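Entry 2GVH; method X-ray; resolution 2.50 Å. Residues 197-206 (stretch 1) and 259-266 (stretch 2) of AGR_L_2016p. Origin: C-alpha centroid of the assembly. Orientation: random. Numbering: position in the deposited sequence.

Stretch 1 (197-206) YCGKLVVLAS
Stretch 2 (259-266) HFTMVAVD

Antiparallel pairing can tolerate a one-residue shift in register, and this contact shows how a bulge is absorbed. Stretch 1 leaves a helix at Cys198, turns through Gly199 (phi/psi 76/14, a positive phi that favours glycine) and extends through Lys200 (-131/168) and Leu201 (-62/140) into a strand. That strand runs at 138° to the strand of stretch 2, whose residues keep extended torsions near -115/135 from His259 to Val263. Val202 faces Ala264 in a non-hydrogen-bonded pair (CA to CA 4.5 Å), Val203 faces Val263 in a hydrogen-bonded one (5.2 Å), and Leu204 faces Met262 without hydrogen bonds (4.6 Å). Val203 N donates to Val263 O at 2.9 Å and Val263 N returns to Val203 O at 2.7 Å; Val265 N reaches Leu201 O at 3.1 Å.

The register then slips by one. Ala205, at -107/-36, departs from extended geometry, so that Ser206 (-161/160) pairs with Thr261. Thr261 O accepts from Ala205 N at 2.8 Å and weakly from Ser206 N at 3.5 Å, while Thr261 N donates to Ser206 O at 2.7 Å. One carbonyl thus serves two successive amides, the signature of the bulge.

Side chains follow the alternation. Val202 (m), Leu204 (chi1 t, chi2 p), Ala264 and selenomethionine Met262 (m, m, m) share a buried face, where Leu204 CB lies 4.1 Å from Met262 SE. Leu204 CD1 approaches Phe260 CD2 obliquely at 4.1 Å, the phenylalanine adopting chi1 m with chi2 at 89°. Cys198 (p) extends the apolar contact, its SG 4.1 Å from Ala264 CB. On the other face, Val203 (m) sets CG2 3.9 Å from CG2 of Val265 (t). The bulge turns Ala205 toward stretch 2, bringing its CB to 3.8 Å from CG2 of Val263 (t), while Ser206 (p) places OG 3.4 Å from CB of Thr261 (m).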

# COMPACT_ATOMS: atom_id res chain seq x y z
N TYR B 197 -17.06 20.94 -7.98
CA TYR B 197 -17.58 22.08 -8.75
C TYR B 197 -18.61 21.66 -9.78
O TYR B 197 -19.66 22.25 -9.87
CB TYR B 197 -16.44 22.80 -9.46
CG TYR B 197 -16.86 24.07 -10.12
CD1 TYR B 197 -16.90 25.26 -9.40
CD2 TYR B 197 -17.26 24.09 -11.45
CE1 TYR B 197 -17.31 26.45 -10.00
CE2 TYR B 197 -17.67 25.28 -12.06
CZ TYR B 197 -17.69 26.46 -11.31
OH TYR B 197 -18.09 27.64 -11.88
N CYS B 198 -18.33 20.64 -10.56
CA CYS B 198 -19.23 20.32 -11.65
C CYS B 198 -20.32 19.28 -11.28
O CYS B 198 -21.27 19.11 -12.01
CB CYS B 198 -18.42 19.87 -12.85
SG CYS B 198 -17.58 18.25 -12.69
N GLY B 199 -20.15 18.59 -10.15
CA GLY B 199 -21.09 17.55 -9.74
C GLY B 199 -20.95 16.25 -10.51
O GLY B 199 -21.79 15.38 -10.41
N LYS B 200 -19.85 16.09 -11.23
CA LYS B 200 -19.67 14.93 -12.09
C LYS B 200 -18.31 14.31 -11.84
O LYS B 200 -17.45 14.93 -11.20
CB LYS B 200 -19.79 15.34 -13.57
CG LYS B 200 -21.13 15.88 -14.02
CD LYS B 200 -21.08 16.41 -15.46
CE LYS B 200 -22.38 16.16 -16.21
NZ LYS B 200 -23.48 17.01 -15.70
N LEU B 201 -18.12 13.11 -12.38
CA LEU B 201 -16.79 12.51 -12.45
C LEU B 201 -15.89 13.38 -13.31
O LEU B 201 -16.34 13.89 -14.33
CB LEU B 201 -16.91 11.13 -13.05
CG LEU B 201 -15.68 10.23 -13.17
CD1 LEU B 201 -14.95 10.11 -11.83
CD2 LEU B 201 -16.19 8.87 -13.63
N VAL B 202 -14.63 13.56 -12.92
CA VAL B 202 -13.70 14.30 -13.76
C VAL B 202 -12.42 13.52 -14.02
O VAL B 202 -12.07 12.61 -13.27
CB VAL B 202 -13.33 15.66 -13.15
CG1 VAL B 202 -14.58 16.48 -12.89
CG2 VAL B 202 -12.60 15.46 -11.87
N VAL B 203 -11.70 13.89 -15.09
CA VAL B 203 -10.43 13.24 -15.41
C VAL B 203 -9.38 14.28 -15.73
O VAL B 203 -9.69 15.33 -16.29
CB VAL B 203 -10.54 12.26 -16.59
CG1 VAL B 203 -11.45 11.10 -16.20
CG2 VAL B 203 -11.07 12.98 -17.83
N LEU B 204 -8.16 13.99 -15.30
CA LEU B 204 -7.00 14.80 -15.58
C LEU B 204 -6.67 14.79 -17.08
O LEU B 204 -6.50 13.70 -17.66
CB LEU B 204 -5.81 14.20 -14.81
CG LEU B 204 -4.46 14.84 -15.08
CD1 LEU B 204 -4.45 16.26 -14.46
CD2 LEU B 204 -3.37 14.01 -14.51
N ALA B 205 -6.57 15.99 -17.67
CA ALA B 205 -6.20 16.13 -19.09
C ALA B 205 -4.77 16.68 -19.26
O ALA B 205 -4.05 16.28 -20.19
CB ALA B 205 -7.21 17.01 -19.83
N SER B 206 -4.35 17.58 -18.36
CA SER B 206 -2.97 18.04 -18.38
C SER B 206 -2.56 18.67 -17.08
O SER B 206 -3.39 19.14 -16.32
CB SER B 206 -2.76 19.04 -19.52
OG SER B 206 -3.63 20.12 -19.35
N HIS B 259 -0.89 23.66 -11.54
CA HIS B 259 -2.15 23.93 -12.23
C HIS B 259 -2.48 22.70 -13.04
O HIS B 259 -1.65 22.25 -13.85
CB HIS B 259 -2.02 25.15 -13.12
CG HIS B 259 -1.66 26.39 -12.37
ND1 HIS B 259 -2.60 27.34 -12.00
CD2 HIS B 259 -0.48 26.81 -11.86
CE1 HIS B 259 -2.00 28.30 -11.33
NE2 HIS B 259 -0.72 28.01 -11.22
N PHE B 260 -3.67 22.16 -12.79
CA PHE B 260 -4.16 20.98 -13.50
C PHE B 260 -5.40 21.28 -14.32
O PHE B 260 -6.27 22.08 -13.93
CB PHE B 260 -4.44 19.85 -12.50
CG PHE B 260 -3.29 19.57 -11.57
CD1 PHE B 260 -3.16 20.25 -10.36
CD2 PHE B 260 -2.34 18.60 -11.90
CE1 PHE B 260 -2.10 19.99 -9.50
CE2 PHE B 260 -1.25 18.31 -11.05
CZ PHE B 260 -1.14 19.04 -9.84
N THR B 261 -5.49 20.64 -15.48
CA THR B 261 -6.71 20.78 -16.25
C THR B 261 -7.51 19.51 -16.10
O THR B 261 -6.99 18.42 -16.29
CB THR B 261 -6.41 21.16 -17.70
OG1 THR B 261 -5.78 22.44 -17.69
CG2 THR B 261 -7.68 21.26 -18.54
N MSE B 262 -8.77 19.67 -15.70
CA MSE B 262 -9.67 18.54 -15.47
C MSE B 262 -10.82 18.56 -16.46
O MSE B 262 -11.31 19.61 -16.81
CB MSE B 262 -10.23 18.61 -14.05
CG MSE B 262 -9.16 18.52 -12.93
SE MSE B 262 -8.34 16.67 -12.69
CE MSE B 262 -9.70 15.60 -12.47
N VAL B 263 -11.26 17.41 -16.94
CA VAL B 263 -12.38 17.41 -17.88
C VAL B 263 -13.55 16.66 -17.28
O VAL B 263 -13.37 15.58 -16.72
CB VAL B 263 -11.96 16.82 -19.22
CG1 VAL B 263 -13.18 16.61 -20.13
CG2 VAL B 263 -10.95 17.73 -19.92
N ALA B 264 -14.75 17.25 -17.36
CA ALA B 264 -15.97 16.58 -16.90
C ALA B 264 -16.38 15.47 -17.85
O ALA B 264 -16.28 15.64 -19.06
CB ALA B 264 -17.08 17.57 -16.75
N VAL B 265 -16.86 14.36 -17.31
CA VAL B 265 -17.16 13.17 -18.09
C VAL B 265 -18.55 12.57 -17.74
O VAL B 265 -19.04 12.75 -16.62
CB VAL B 265 -16.01 12.13 -17.92
CG1 VAL B 265 -16.44 10.72 -18.29
CG2 VAL B 265 -14.83 12.53 -18.77
N ASP B 266 -19.15 11.89 -18.72
CA ASP B 266 -20.43 11.16 -18.58
C ASP B 266 -20.20 9.71 -18.11
O ASP B 266 -20.37 8.74 -18.88
CB ASP B 266 -21.18 11.18 -19.93